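Tetratricopeptide TPR_2 repeat protein (Thermobaculum terrenum, PDB 5DJS) is of unknown function but joins tetratricopeptide repeats to a two-domain GT-B fold of glycosyltransferase family 41, with UDP bound in the model. Local coordinates at residues A192-C197 / S215-D220; V265-A270 / R306-C311; Q286-P291 / A441-R446; G166-E171 / Y196-D201. The protein carries 1 engineered substitution. All coordinates share one frame; numbering follows the deposited sequence.

Contact 1. Residues A192-C197 / S215-D220; sequences AYEVYC and SDRWRD
The edge strand 193-199 of the N-terminal parallel sheet is met along its outer side by the loop that leaves helix 206-214, which runs in the same direction and adds a single beta bridge, Tyr196 with Arg217. Arg217 supplies both backbone bonds of the bridge: its N gives a nearly straight bond to Val195 O at 3.2 Å, in the carbonyl plane, and its O takes the N-H of Cys197 at 3.2 Å from above the carbonyl plane. One step earlier, Asp216 OD2 accepts from Val195 N at 2.9 Å through its anti lone pair, and the same oxygen forms a salt bridge with Arg190, so one carboxylate oxygen serves a strand amide and a charge. Glu194, with CG anti to its backbone N, crosses this side chain obliquely, its CG 3.4 Å from Asp216 OD2. Arg217 CG, anti to its carbonyl carbon (chi1 -49°), lies over one face of the Tyr196 ring, 3.8 Å from its centroid, a CH-pi contact; the bend at chi2 then carries the guanidinium on, its plane 28° from the ring. Arg219 comes to the rim of the same ring, NE 3.7 Å from Tyr196 CD2 and near the ring plane, while its charge is paired with Asp236. On the other side of the strand the sulfur of Cys197 lies obliquely to the Trp218 indole, which also forms a cation-pi pair with Arg212. The arrangement is that of a helix-to-helix loop joined by one bridge to the edge strand of a Rossmann-like domain, the N-terminal one of a GT-B fold.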
loop_
_atom_site.group_PDB
_atom_site.type_symbol
_atom_site.label_atom_id
_atom_site.label_comp_id
_atom_site.label_asym_id
_atom_site.label_seq_id
_atom_site.Cartn_x
_atom_site.Cartn_y
_atom_site.Cartn_z
ATOM N N ALA A 192 15.773 -5.054 -25.382
ATOM C CA ALA A 192 14.364 -5.368 -25.669
ATOM C C ALA A 192 13.318 -4.422 -25.031
ATOM O O ALA A 192 12.142 -4.490 -25.402
ATOM C CB ALA A 192 14.075 -6.808 -25.261
ATOM N N TYR A 193 13.727 -3.566 -24.084
ATOM C CA TYR A 193 12.796 -2.693 -23.353
ATOM C C TYR A 193 13.395 -1.319 -23.082
ATOM O O TYR A 193 14.600 -1.182 -22.962
ATOM C CB TYR A 193 12.378 -3.337 -22.026
ATOM C CG TYR A 193 11.669 -4.658 -22.200
ATOM C CD1 TYR A 193 10.309 -4.706 -22.467
ATOM C CD2 TYR A 193 12.372 -5.867 -22.134
ATOM C CE1 TYR A 193 9.652 -5.917 -22.650
ATOM C CE2 TYR A 193 11.730 -7.089 -22.322
ATOM C CZ TYR A 193 10.371 -7.111 -22.578
ATOM O OH TYR A 193 9.731 -8.316 -22.767
ATOM N N GLU A 194 12.548 -0.299 -22.998
ATOM C CA GLU A 194 12.987 1.048 -22.633
ATOM C C GLU A 194 12.073 1.619 -21.554
ATOM O O GLU A 194 10.853 1.489 -21.642
ATOM C CB GLU A 194 12.984 1.962 -23.852
ATOM C CG GLU A 194 13.572 3.337 -23.563
ATOM C CD GLU A 194 13.567 4.229 -24.768
ATOM O OE1 GLU A 194 12.866 3.905 -25.770
ATOM O OE2 GLU A 194 14.253 5.277 -24.717
ATOM N N VAL A 195 12.663 2.294 -20.574
ATOM C CA VAL A 195 11.971 2.607 -19.326
ATOM C C VAL A 195 11.678 4.104 -19.159
ATOM O O VAL A 195 12.593 4.920 -18.962
ATOM C CB VAL A 195 12.755 2.058 -18.108
ATOM C CG1 VAL A 195 12.053 2.410 -16.804
ATOM C CG2 VAL A 195 12.910 0.541 -18.204
ATOM N N TYR A 196 10.383 4.425 -19.235
ATOM C CA TYR A 196 9.834 5.740 -18.919
ATOM C C TYR A 196 9.205 5.651 -17.534
ATOM O O TYR A 196 8.520 4.678 -17.223
ATOM C CB TYR A 196 8.750 6.126 -19.938
ATOM C CG TYR A 196 9.260 6.469 -21.332
ATOM C CD1 TYR A 196 9.857 5.500 -22.142
ATOM C CD2 TYR A 196 9.130 7.760 -21.850
ATOM C CE1 TYR A 196 10.322 5.806 -23.412
ATOM C CE2 TYR A 196 9.596 8.074 -23.122
ATOM C CZ TYR A 196 10.193 7.091 -23.898
ATOM O OH TYR A 196 10.666 7.372 -25.161
ATOM N N CYS A 197 9.433 6.651 -16.696
ATOM C CA CYS A 197 8.747 6.745 -15.397
ATOM C C CYS A 197 7.906 8.002 -15.393
ATOM O O CYS A 197 8.341 9.017 -15.887
ATOM C CB CYS A 197 9.747 6.782 -14.253
ATOM S SG CYS A 197 10.361 5.143 -13.836
ATOM N N SER A 215 16.258 5.291 -14.758
ATOM C CA SER A 215 15.319 5.431 -15.886
ATOM C C SER A 215 16.003 5.951 -17.139
ATOM O O SER A 215 16.958 6.732 -17.050
ATOM C CB SER A 215 14.168 6.399 -15.551
ATOM O OG SER A 215 12.967 5.704 -15.254
ATOM N N ASP A 216 15.484 5.544 -18.296
ATOM C CA ASP A 216 15.910 6.108 -19.584
ATOM C C ASP A 216 15.339 7.507 -19.789
ATOM O O ASP A 216 16.061 8.407 -20.214
ATOM C CB ASP A 216 15.506 5.211 -20.752
ATOM C CG ASP A 216 16.196 3.869 -20.718
ATOM O OD1 ASP A 216 17.441 3.824 -20.640
ATOM O OD2 ASP A 216 15.495 2.844 -20.765
ATOM N N ARG A 217 14.051 7.676 -19.484
ATOM C CA ARG A 217 13.373 8.988 -19.508
ATOM C C ARG A 217 12.571 9.170 -18.217
ATOM O O ARG A 217 12.090 8.181 -17.664
ATOM C CB ARG A 217 12.426 9.078 -20.708
ATOM C CG ARG A 217 13.014 8.670 -22.051
ATOM C CD ARG A 217 14.127 9.586 -22.546
ATOM N NE ARG A 217 14.158 9.615 -24.013
ATOM C CZ ARG A 217 13.569 10.527 -24.791
ATOM N NH1 ARG A 217 12.904 11.567 -24.278
ATOM N NH2 ARG A 217 13.659 10.405 -26.117
ATOM N N TRP A 218 12.389 10.422 -17.772
ATOM C CA TRP A 218 11.736 10.704 -16.473
ATOM C C TRP A 218 10.306 11.279 -16.448
ATOM O O TRP A 218 9.426 10.599 -15.969
ATOM C CB TRP A 218 12.635 11.548 -15.575
ATOM C CG TRP A 218 12.079 11.670 -14.174
ATOM C CD1 TRP A 218 11.671 12.818 -13.548
ATOM C CD2 TRP A 218 11.846 10.602 -13.244
ATOM N NE1 TRP A 218 11.219 12.531 -12.280
ATOM C CE2 TRP A 218 11.311 11.181 -12.068
ATOM C CE3 TRP A 218 12.049 9.218 -13.285
ATOM C CZ2 TRP A 218 10.968 10.422 -10.951
ATOM C CZ3 TRP A 218 11.714 8.460 -12.166
ATOM C CH2 TRP A 218 11.172 9.066 -11.018
ATOM N N ARG A 219 10.058 12.520 -16.864
ATOM C CA ARG A 219 8.677 13.120 -16.791
ATOM C C ARG A 219 8.022 13.280 -15.388
ATOM O O ARG A 219 7.537 12.305 -14.791
ATOM C CB ARG A 219 7.680 12.391 -17.728
ATOM C CG ARG A 219 8.017 12.507 -19.206
ATOM C CD ARG A 219 8.496 11.201 -19.829
ATOM N NE ARG A 219 8.873 11.423 -21.222
ATOM C CZ ARG A 219 9.953 12.094 -21.627
ATOM N NH1 ARG A 219 10.835 12.606 -20.766
ATOM N NH2 ARG A 219 10.162 12.244 -22.930
ATOM N N ASP A 220 8.006 14.525 -14.892
ATOM C CA ASP A 220 7.208 14.932 -13.718
ATOM C C ASP A 220 5.777 15.317 -14.097
ATOM O O ASP A 220 5.552 16.320 -14.772
ATOM C CB ASP A 220 7.870 16.113 -12.998
ATOM C CG ASP A 220 9.192 15.739 -12.362
ATOM O OD1 ASP A 220 9.353 14.572 -11.932
ATOM O OD2 ASP A 220 10.070 16.620 -12.289
#

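Contact 2. Residues V265-A270 / R306-C311; sequences VTWLAA and RFYLPC
The Trp267 indole carries CB of its own neighbour Leu268 over one face, towards the rim, and meets Tyr308 O at its edge, in the ring plane. The phenol of Tyr308 is covered on one face by Leu309 CG, 3.5 Å above the ring and over its centre, with Phe307 CE1 in plane at its edge. The contact joins two loops at the C-terminal ends of strands 263-266 and 300-304, in the N-terminal parallel sheet of the GT-B fold. Trp267 has CG anti to its backbone N (chi1 169°), which sends the indole across to the other loop. Its buried N-H is thereby satisfied by a straight bond, with the oxygen approached nearly along the C=O axis. Tyr308 holds CG in the crowded position between N and carbonyl carbon (chi1 84°), folding the ring back over Leu309. Leu309 CD2 sits obliquely to the indole, 4.1 Å from Trp267 NE1, and the same side chain touches Cys422 of the UDP pocket. Arg306, paired with Asp500, reaches forward along its own loop to bond Leu309 O through NH1. The one hydrogen bond between the two loops runs from Trp267 NE1 to Tyr308 O, at 3.0 Å.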
loop_
_atom_site.group_PDB
_atom_site.type_symbol
_atom_site.label_atom_id
_atom_site.label_comp_id
_atom_site.label_asym_id
_atom_site.label_seq_id
_atom_site.Cartn_x
_atom_site.Cartn_y
_atom_site.Cartn_z
ATOM N N VAL A 265 -1.498 -2.232 -17.687
ATOM C CA VAL A 265 -1.229 -3.221 -16.643
ATOM C C VAL A 265 -1.252 -2.570 -15.263
ATOM O O VAL A 265 -0.695 -1.478 -15.072
ATOM C CB VAL A 265 0.186 -3.814 -16.821
ATOM C CG1 VAL A 265 0.502 -4.833 -15.736
ATOM C CG2 VAL A 265 0.355 -4.443 -18.193
ATOM N N THR A 266 -1.863 -3.249 -14.293
ATOM C CA THR A 266 -1.760 -2.835 -12.878
ATOM C C THR A 266 -0.931 -3.885 -12.116
ATOM O O THR A 266 -1.166 -5.088 -12.249
ATOM C CB THR A 266 -3.152 -2.549 -12.242
ATOM O OG1 THR A 266 -2.985 -1.818 -11.020
ATOM C CG2 THR A 266 -3.974 -3.823 -11.987
ATOM N N TRP A 267 0.052 -3.422 -11.349
ATOM C CA TRP A 267 1.016 -4.305 -10.687
ATOM C C TRP A 267 1.641 -3.619 -9.460
ATOM O O TRP A 267 1.794 -2.383 -9.442
ATOM C CB TRP A 267 2.128 -4.719 -11.673
ATOM C CG TRP A 267 3.298 -5.409 -11.006
ATOM C CD1 TRP A 267 3.310 -6.658 -10.454
ATOM C CD2 TRP A 267 4.611 -4.875 -10.810
ATOM N NE1 TRP A 267 4.548 -6.936 -9.928
ATOM C CE2 TRP A 267 5.366 -5.859 -10.134
ATOM C CE3 TRP A 267 5.228 -3.666 -11.148
ATOM C CZ2 TRP A 267 6.698 -5.667 -9.781
ATOM C CZ3 TRP A 267 6.562 -3.469 -10.796
ATOM C CH2 TRP A 267 7.281 -4.467 -10.118
ATOM N N LEU A 268 1.969 -4.431 -8.445
ATOM C CA LEU A 268 2.756 -4.035 -7.263
ATOM C C LEU A 268 1.907 -3.598 -6.071
ATOM O O LEU A 268 2.016 -4.175 -5.004
ATOM C CB LEU A 268 3.821 -2.979 -7.600
ATOM C CG LEU A 268 4.866 -2.655 -6.544
ATOM C CD1 LEU A 268 5.884 -3.759 -6.490
ATOM C CD2 LEU A 268 5.585 -1.374 -6.893
ATOM N N ALA A 269 1.062 -2.593 -6.262
ATOM C CA ALA A 269 0.212 -2.062 -5.195
ATOM C C ALA A 269 -1.159 -2.721 -5.183
ATOM O O ALA A 269 -1.824 -2.753 -4.147
ATOM C CB ALA A 269 0.065 -0.549 -5.342
ATOM N N ALA A 270 -1.584 -3.244 -6.330
ATOM C CA ALA A 270 -2.902 -3.825 -6.463
ATOM C C ALA A 270 -3.068 -4.962 -5.481
ATOM O O ALA A 270 -2.203 -5.822 -5.380
ATOM C CB ALA A 270 -3.126 -4.312 -7.885
ATOM N N ARG A 306 6.563 -17.536 -10.299
ATOM C CA ARG A 306 7.369 -17.226 -9.126
ATOM C C ARG A 306 6.545 -16.224 -8.276
ATOM O O ARG A 306 5.420 -15.879 -8.638
ATOM C CB ARG A 306 8.682 -16.573 -9.563
ATOM C CG ARG A 306 8.479 -15.250 -10.280
ATOM C CD ARG A 306 9.747 -14.490 -10.579
ATOM N NE ARG A 306 10.742 -14.427 -9.503
ATOM C CZ ARG A 306 10.623 -13.802 -8.337
ATOM N NH1 ARG A 306 9.509 -13.185 -7.980
ATOM N NH2 ARG A 306 11.639 -13.806 -7.493
ATOM N N PHE A 307 7.132 -15.722 -7.192
ATOM C CA PHE A 307 6.512 -14.677 -6.375
ATOM C C PHE A 307 6.331 -13.402 -7.203
ATOM O O PHE A 307 7.184 -13.078 -8.025
ATOM C CB PHE A 307 7.372 -14.406 -5.129
ATOM C CG PHE A 307 6.751 -13.459 -4.136
ATOM C CD1 PHE A 307 5.495 -13.721 -3.586
ATOM C CD2 PHE A 307 7.433 -12.309 -3.724
ATOM C CE1 PHE A 307 4.931 -12.856 -2.666
ATOM C CE2 PHE A 307 6.871 -11.441 -2.799
ATOM C CZ PHE A 307 5.619 -11.718 -2.265
ATOM N N TYR A 308 5.225 -12.681 -6.990
ATOM C CA TYR A 308 4.888 -11.524 -7.840
ATOM C C TYR A 308 5.757 -10.270 -7.655
ATOM O O TYR A 308 5.488 -9.270 -8.304
ATOM C CB TYR A 308 3.399 -11.171 -7.706
ATOM C CG TYR A 308 3.010 -10.280 -6.523
ATOM C CD1 TYR A 308 3.207 -10.691 -5.195
ATOM C CD2 TYR A 308 2.405 -9.040 -6.737
ATOM C CE1 TYR A 308 2.836 -9.885 -4.130
ATOM C CE2 TYR A 308 2.027 -8.229 -5.675
ATOM C CZ TYR A 308 2.245 -8.652 -4.375
ATOM O OH TYR A 308 1.865 -7.846 -3.325
ATOM N N LEU A 309 6.779 -10.322 -6.795
ATOM C CA LEU A 309 7.663 -9.190 -6.535
ATOM C C LEU A 309 9.119 -9.649 -6.454
ATOM O O LEU A 309 9.367 -10.828 -6.193
ATOM C CB LEU A 309 7.289 -8.556 -5.200
ATOM C CG LEU A 309 5.851 -8.078 -5.034
ATOM C CD1 LEU A 309 5.589 -7.676 -3.600
ATOM C CD2 LEU A 309 5.610 -6.898 -5.934
ATOM N N PRO A 310 10.084 -8.718 -6.650
ATOM C CA PRO A 310 11.499 -9.042 -6.435
ATOM C C PRO A 310 11.906 -9.007 -4.948
ATOM O O PRO A 310 11.749 -7.980 -4.285
ATOM C CB PRO A 310 12.232 -7.948 -7.229
ATOM C CG PRO A 310 11.318 -6.769 -7.186
ATOM C CD PRO A 310 9.912 -7.315 -7.089
ATOM N N CYS A 311 12.451 -10.122 -4.458
ATOM C CA CYS A 311 12.813 -10.319 -3.040
ATOM C C CYS A 311 14.278 -10.008 -2.646
ATOM O O CYS A 311 14.667 -10.222 -1.488
ATOM C CB CYS A 311 12.482 -11.758 -2.651
ATOM S SG CYS A 311 10.743 -12.183 -2.866
#

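Contact 3. Residues Q286-P291 / A441-R446; sequences QHLCPP and ADMAGR
Arg446 sets out with CG anti to its carbonyl carbon (chi1 -75°), runs on extended and then bends at chi3 (95°), which turns the guanidinium onto the loop 286-291. Leu288 has CG anti to its backbone N (chi1 -174°), bringing its branches round to Met443 and Arg446. The arginine grips a single atom side-on: NE lies 2.7 Å and NH2 3.0 Å from His287 O, both bonds in the guanidinium plane. That carbonyl thus has two donors, one nearly along its axis. NH1 bonds Gly440 O, so the group is fixed from two edges, and Pro290 lies across one face with CB 3.9 Å above the centre. Beside this polar grip the extended Met443 crosses Leu288 obliquely, CG to CG at 4.0 Å. Farther along, Met443 SD faces Cys289 SG at 4.2 Å, and Met443 CE reaches Leu288 CD2. Leu288 O receives the CA-H of Met443. Arg446 stands just before helix 447-454, and its O bonds Ser449 OG within it. The loop 286-291 follows strand 281-285 of one parallel sheet and 441-446 follows strand 435-438 of the other, so the contact belongs to the interface between the two Rossmann-like domains of a GT-B fold.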
loop_
_atom_site.group_PDB
_atom_site.type_symbol
_atom_site.label_atom_id
_atom_site.label_comp_id
_atom_site.label_asym_id
_atom_site.label_seq_id
_atom_site.Cartn_x
_atom_site.Cartn_y
_atom_site.Cartn_z
ATOM N N GLN A 286 0.829 -17.429 -8.937
ATOM C CA GLN A 286 -0.021 -18.628 -8.864
ATOM C C GLN A 286 -0.560 -18.945 -7.480
ATOM O O GLN A 286 -1.641 -19.512 -7.362
ATOM C CB GLN A 286 0.725 -19.839 -9.405
ATOM C CG GLN A 286 1.061 -19.723 -10.876
ATOM C CD GLN A 286 1.841 -20.918 -11.371
ATOM O OE1 GLN A 286 2.893 -21.264 -10.817
ATOM N NE2 GLN A 286 1.335 -21.565 -12.413
ATOM N N HIS A 287 0.194 -18.585 -6.445
ATOM C CA HIS A 287 -0.274 -18.700 -5.061
ATOM C C HIS A 287 -1.126 -17.500 -4.661
ATOM O O HIS A 287 -2.133 -17.651 -3.956
ATOM C CB HIS A 287 0.908 -18.838 -4.110
ATOM C CG HIS A 287 1.769 -20.033 -4.389
ATOM N ND1 HIS A 287 1.250 -21.267 -4.719
ATOM C CD2 HIS A 287 3.115 -20.186 -4.361
ATOM C CE1 HIS A 287 2.240 -22.125 -4.897
ATOM N NE2 HIS A 287 3.381 -21.493 -4.686
ATOM N N LEU A 288 -0.722 -16.316 -5.120
ATOM C CA LEU A 288 -1.397 -15.058 -4.784
ATOM C C LEU A 288 -2.830 -14.941 -5.308
ATOM O O LEU A 288 -3.677 -14.373 -4.618
ATOM C CB LEU A 288 -0.570 -13.857 -5.278
ATOM C CG LEU A 288 -1.058 -12.449 -4.894
ATOM C CD1 LEU A 288 -1.041 -12.249 -3.386
ATOM C CD2 LEU A 288 -0.212 -11.382 -5.565
ATOM N N CYS A 289 -3.082 -15.466 -6.511
ATOM C CA CYS A 289 -4.383 -15.371 -7.194
ATOM C C CYS A 289 -4.985 -16.779 -7.329
ATOM O O CYS A 289 -4.588 -17.528 -8.228
ATOM C CB CYS A 289 -4.193 -14.749 -8.597
ATOM S SG CYS A 289 -3.263 -13.189 -8.690
ATOM N N PRO A 290 -5.944 -17.158 -6.451
ATOM C CA PRO A 290 -6.410 -18.564 -6.434
ATOM C C PRO A 290 -7.188 -18.998 -7.678
ATOM O O PRO A 290 -7.662 -18.148 -8.403
ATOM C CB PRO A 290 -7.307 -18.627 -5.193
ATOM C CG PRO A 290 -7.778 -17.231 -4.994
ATOM C CD PRO A 290 -6.643 -16.345 -5.440
ATOM N N PRO A 291 -7.312 -20.316 -7.923
ATOM C CA PRO A 291 -7.930 -20.878 -9.139
ATOM C C PRO A 291 -9.236 -20.254 -9.685
ATOM O O PRO A 291 -9.282 -19.921 -10.880
ATOM C CB PRO A 291 -8.152 -22.343 -8.756
ATOM C CG PRO A 291 -6.973 -22.651 -7.896
ATOM C CD PRO A 291 -6.688 -21.384 -7.114
ATOM N N ALA A 441 -8.913 -16.651 1.204
ATOM C CA ALA A 441 -9.445 -17.126 -0.083
ATOM C C ALA A 441 -9.699 -15.909 -0.956
ATOM O O ALA A 441 -10.825 -15.641 -1.367
ATOM C CB ALA A 441 -10.727 -17.923 0.140
ATOM N N ASP A 442 -8.633 -15.174 -1.238
ATOM C CA ASP A 442 -8.726 -13.740 -1.493
ATOM C C ASP A 442 -7.329 -13.177 -1.730
ATOM O O ASP A 442 -6.430 -13.386 -0.924
ATOM C CB ASP A 442 -9.341 -13.069 -0.250
ATOM C CG ASP A 442 -9.423 -11.576 -0.356
ATOM O OD1 ASP A 442 -9.673 -11.040 -1.462
ATOM O OD2 ASP A 442 -9.255 -10.940 0.698
ATOM N N MET A 443 -7.143 -12.446 -2.812
ATOM C CA MET A 443 -5.825 -11.905 -3.133
ATOM C C MET A 443 -5.273 -10.992 -2.026
ATOM O O MET A 443 -4.100 -11.098 -1.668
ATOM C CB MET A 443 -5.870 -11.168 -4.481
ATOM C CG MET A 443 -4.583 -10.468 -4.873
ATOM S SD MET A 443 -4.567 -9.864 -6.566
ATOM C CE MET A 443 -3.217 -8.701 -6.429
ATOM N N ALA A 444 -6.120 -10.118 -1.478
ATOM C CA ALA A 444 -5.692 -9.163 -0.435
ATOM C C ALA A 444 -5.179 -9.842 0.841
ATOM O O ALA A 444 -4.347 -9.259 1.550
ATOM C CB ALA A 444 -6.816 -8.194 -0.093
ATOM N N GLY A 445 -5.667 -11.057 1.118
ATOM C CA GLY A 445 -5.178 -11.892 2.229
ATOM C C GLY A 445 -4.189 -12.992 1.852
ATOM O O GLY A 445 -4.183 -14.046 2.494
ATOM N N ARG A 446 -3.359 -12.758 0.820
ATOM C CA ARG A 446 -2.419 -13.776 0.299
ATOM C C ARG A 446 -1.024 -13.277 -0.087
ATOM O O ARG A 446 -0.233 -14.046 -0.636
ATOM C CB ARG A 446 -3.044 -14.471 -0.915
ATOM C CG ARG A 446 -4.135 -15.465 -0.571
ATOM C CD ARG A 446 -4.861 -15.912 -1.821
ATOM N NE ARG A 446 -4.307 -17.148 -2.350
ATOM C CZ ARG A 446 -4.796 -18.371 -2.138
ATOM N NH1 ARG A 446 -5.883 -18.576 -1.392
ATOM N NH2 ARG A 446 -4.192 -19.416 -2.692
#

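Contact 4. Residues G166-E171 / Y196-D201; sequences GYVSGE and YCYSND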
loop_
_atom_site.group_PDB
_atom_site.type_symbol
_atom_site.label_atom_id
_atom_site.label_comp_id
_atom_site.label_asym_id
_atom_site.label_seq_id
_atom_site.Cartn_x
_atom_site.Cartn_y
_atom_site.Cartn_z
ATOM N N GLY A 166 6.129 2.271 -19.618
ATOM C CA GLY A 166 5.857 3.449 -18.801
ATOM C C GLY A 166 5.308 3.045 -17.449
ATOM O O GLY A 166 4.290 2.356 -17.364
ATOM N N TYR A 167 5.999 3.464 -16.396
ATOM C CA TYR A 167 5.593 3.205 -15.006
ATOM C C TYR A 167 4.975 4.479 -14.433
ATOM O O TYR A 167 5.655 5.512 -14.350
ATOM C CB TYR A 167 6.812 2.757 -14.177
ATOM C CG TYR A 167 7.238 1.342 -14.496
ATOM C CD1 TYR A 167 6.489 0.255 -14.035
ATOM C CD2 TYR A 167 8.354 1.082 -15.289
ATOM C CE1 TYR A 167 6.845 -1.049 -14.333
ATOM C CE2 TYR A 167 8.726 -0.227 -15.589
ATOM C CZ TYR A 167 7.966 -1.286 -15.108
ATOM O OH TYR A 167 8.298 -2.585 -15.399
ATOM N N VAL A 168 3.695 4.416 -14.060
ATOM C CA VAL A 168 2.964 5.593 -13.585
ATOM C C VAL A 168 2.612 5.423 -12.114
ATOM O O VAL A 168 1.834 4.531 -11.760
ATOM C CB VAL A 168 1.660 5.850 -14.386
ATOM C CG1 VAL A 168 1.160 7.269 -14.123
ATOM C CG2 VAL A 168 1.866 5.631 -15.887
ATOM N N SER A 169 3.168 6.291 -11.266
ATOM C CA SER A 169 2.914 6.235 -9.829
ATOM C C SER A 169 3.167 7.556 -9.150
ATOM O O SER A 169 4.009 8.334 -9.583
ATOM C CB SER A 169 3.818 5.201 -9.169
ATOM O OG SER A 169 3.423 4.985 -7.827
ATOM N N GLY A 170 2.436 7.786 -8.065
ATOM C CA GLY A 170 2.663 8.928 -7.182
ATOM C C GLY A 170 3.353 8.563 -5.889
ATOM O O GLY A 170 3.362 9.364 -4.954
ATOM N N GLU A 171 3.923 7.360 -5.814
ATOM C CA GLU A 171 4.810 7.027 -4.704
ATOM C C GLU A 171 6.137 6.384 -5.179
ATOM O O GLU A 171 6.599 5.362 -4.651
ATOM C CB GLU A 171 4.062 6.228 -3.635
ATOM C CG GLU A 171 3.303 5.037 -4.169
ATOM C CD GLU A 171 1.844 5.321 -4.502
ATOM O OE1 GLU A 171 1.390 6.483 -4.428
ATOM O OE2 GLU A 171 1.139 4.340 -4.835
ATOM N N TYR A 196 10.383 4.425 -19.235
ATOM C CA TYR A 196 9.834 5.740 -18.919
ATOM C C TYR A 196 9.205 5.651 -17.534
ATOM O O TYR A 196 8.520 4.678 -17.223
ATOM C CB TYR A 196 8.750 6.126 -19.938
ATOM C CG TYR A 196 9.260 6.469 -21.332
ATOM C CD1 TYR A 196 9.857 5.500 -22.142
ATOM C CD2 TYR A 196 9.130 7.760 -21.850
ATOM C CE1 TYR A 196 10.322 5.806 -23.412
ATOM C CE2 TYR A 196 9.596 8.074 -23.122
ATOM C CZ TYR A 196 10.193 7.091 -23.898
ATOM O OH TYR A 196 10.666 7.372 -25.161
ATOM N N CYS A 197 9.433 6.651 -16.696
ATOM C CA CYS A 197 8.747 6.745 -15.397
ATOM C C CYS A 197 7.906 8.002 -15.393
ATOM O O CYS A 197 8.341 9.017 -15.887
ATOM C CB CYS A 197 9.747 6.782 -14.253
ATOM S SG CYS A 197 10.361 5.143 -13.836
ATOM N N TYR A 198 6.696 7.931 -14.854
ATOM C CA TYR A 198 5.862 9.108 -14.698
ATOM C C TYR A 198 5.567 9.278 -13.200
ATOM O O TYR A 198 4.753 8.537 -12.624
ATOM C CB TYR A 198 4.609 8.925 -15.529
ATOM C CG TYR A 198 4.883 8.774 -17.018
ATOM C CD1 TYR A 198 4.961 9.884 -17.867
ATOM C CD2 TYR A 198 5.049 7.513 -17.586
ATOM C CE1 TYR A 198 5.206 9.734 -19.229
ATOM C CE2 TYR A 198 5.287 7.351 -18.948
ATOM C CZ TYR A 198 5.367 8.462 -19.766
ATOM O OH TYR A 198 5.601 8.298 -21.114
ATOM N N SER A 199 6.265 10.234 -12.578
ATOM C CA SER A 199 6.144 10.528 -11.128
ATOM C C SER A 199 4.971 11.454 -10.859
ATOM O O SER A 199 4.992 12.630 -11.240
ATOM C CB SER A 199 7.434 11.180 -10.594
ATOM O OG SER A 199 7.315 11.608 -9.237
ATOM N N ASN A 200 3.971 10.935 -10.162
ATOM C CA ASN A 200 2.737 11.682 -9.873
ATOM C C ASN A 200 2.663 12.324 -8.461
ATOM O O ASN A 200 1.568 12.504 -7.900
ATOM C CB ASN A 200 1.530 10.756 -10.106
ATOM C CG ASN A 200 0.206 11.498 -10.141
ATOM O OD1 ASN A 200 -0.835 10.926 -9.836
ATOM N ND2 ASN A 200 0.237 12.770 -10.516
ATOM N N ASP A 201 3.821 12.676 -7.902
ATOM C CA ASP A 201 3.888 13.348 -6.612
ATOM C C ASP A 201 5.209 14.113 -6.558
ATOM O O ASP A 201 6.224 13.593 -7.018
ATOM C CB ASP A 201 3.799 12.311 -5.500
ATOM C CG ASP A 201 3.677 12.923 -4.130
ATOM O OD1 ASP A 201 4.715 13.278 -3.526
ATOM O OD2 ASP A 201 2.537 13.013 -3.637
#
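Strands 163-169 and 193-199 run side by side in parallel, 13° apart over these segments, and four backbone bonds zip them together. Tyr167 uses both its polar backbone atoms: its N gives to Tyr196 O at 2.9 Å in the carbonyl plane, and its O takes the N-H of Tyr198 at 2.7 Å nearly along the C=O axis. Ser169 does the same two residues on, its N bonding Tyr198 O at 3.1 Å and its O accepting from Asn200 N at 2.7 Å, this last donor standing above the carbonyl plane. Ser169 OG accepts from Glu171 N at 3.2 Å, an ST turn that ends the strand, and is also hydrogen-bonded to Ser245 OG. The buried phenol oxygens are met from outside the pair: Tyr167 OH by Tyr512 OH and His188 NE2, Tyr198 OH by Asp236. Gly170 O has Arg173 NH1, and Asp201 forms a salt bridge with Arg203. The Tyr198 ring lies with its edge against Gly166, CE2 3.9 Å from CA and in plane, and its CD2 is 4.1 Å from Val168 CG2. The strands belong to one beta-alpha-beta unit: its helix 176-187 packs on the face with Tyr167, Ser169 and Cys197, helix 226-236 touches Tyr196 and Tyr198 on the other, and strand 240-243 continues the sheet beyond 163-169.

How the contacts relate
Contacts 1 and 4 share Tyr196 and Cys197, their centres about 10 Å apart, and flank the edge strand 193-199: contact 4 ties it to the sheet, contact 1 to the loop outside. They also touch directly, Arg219 O lying 3.3 Å from Ser199 N, a probable hydrogen bond. Contact 2 reaches the same sheet further in and meets contact 4 where Trp267 CZ3 approaches Tyr167 CE1 at 4.3 Å. Contact 3, centred about 13 Å from contact 2, continues it to the second domain, with Leu288 CD2 3.5 Å from Tyr308 CD1. The bound UDP lies about 8 Å from the Tyr308 side chain of contact 2 and about 12 Å from that of Leu288 in contact 3.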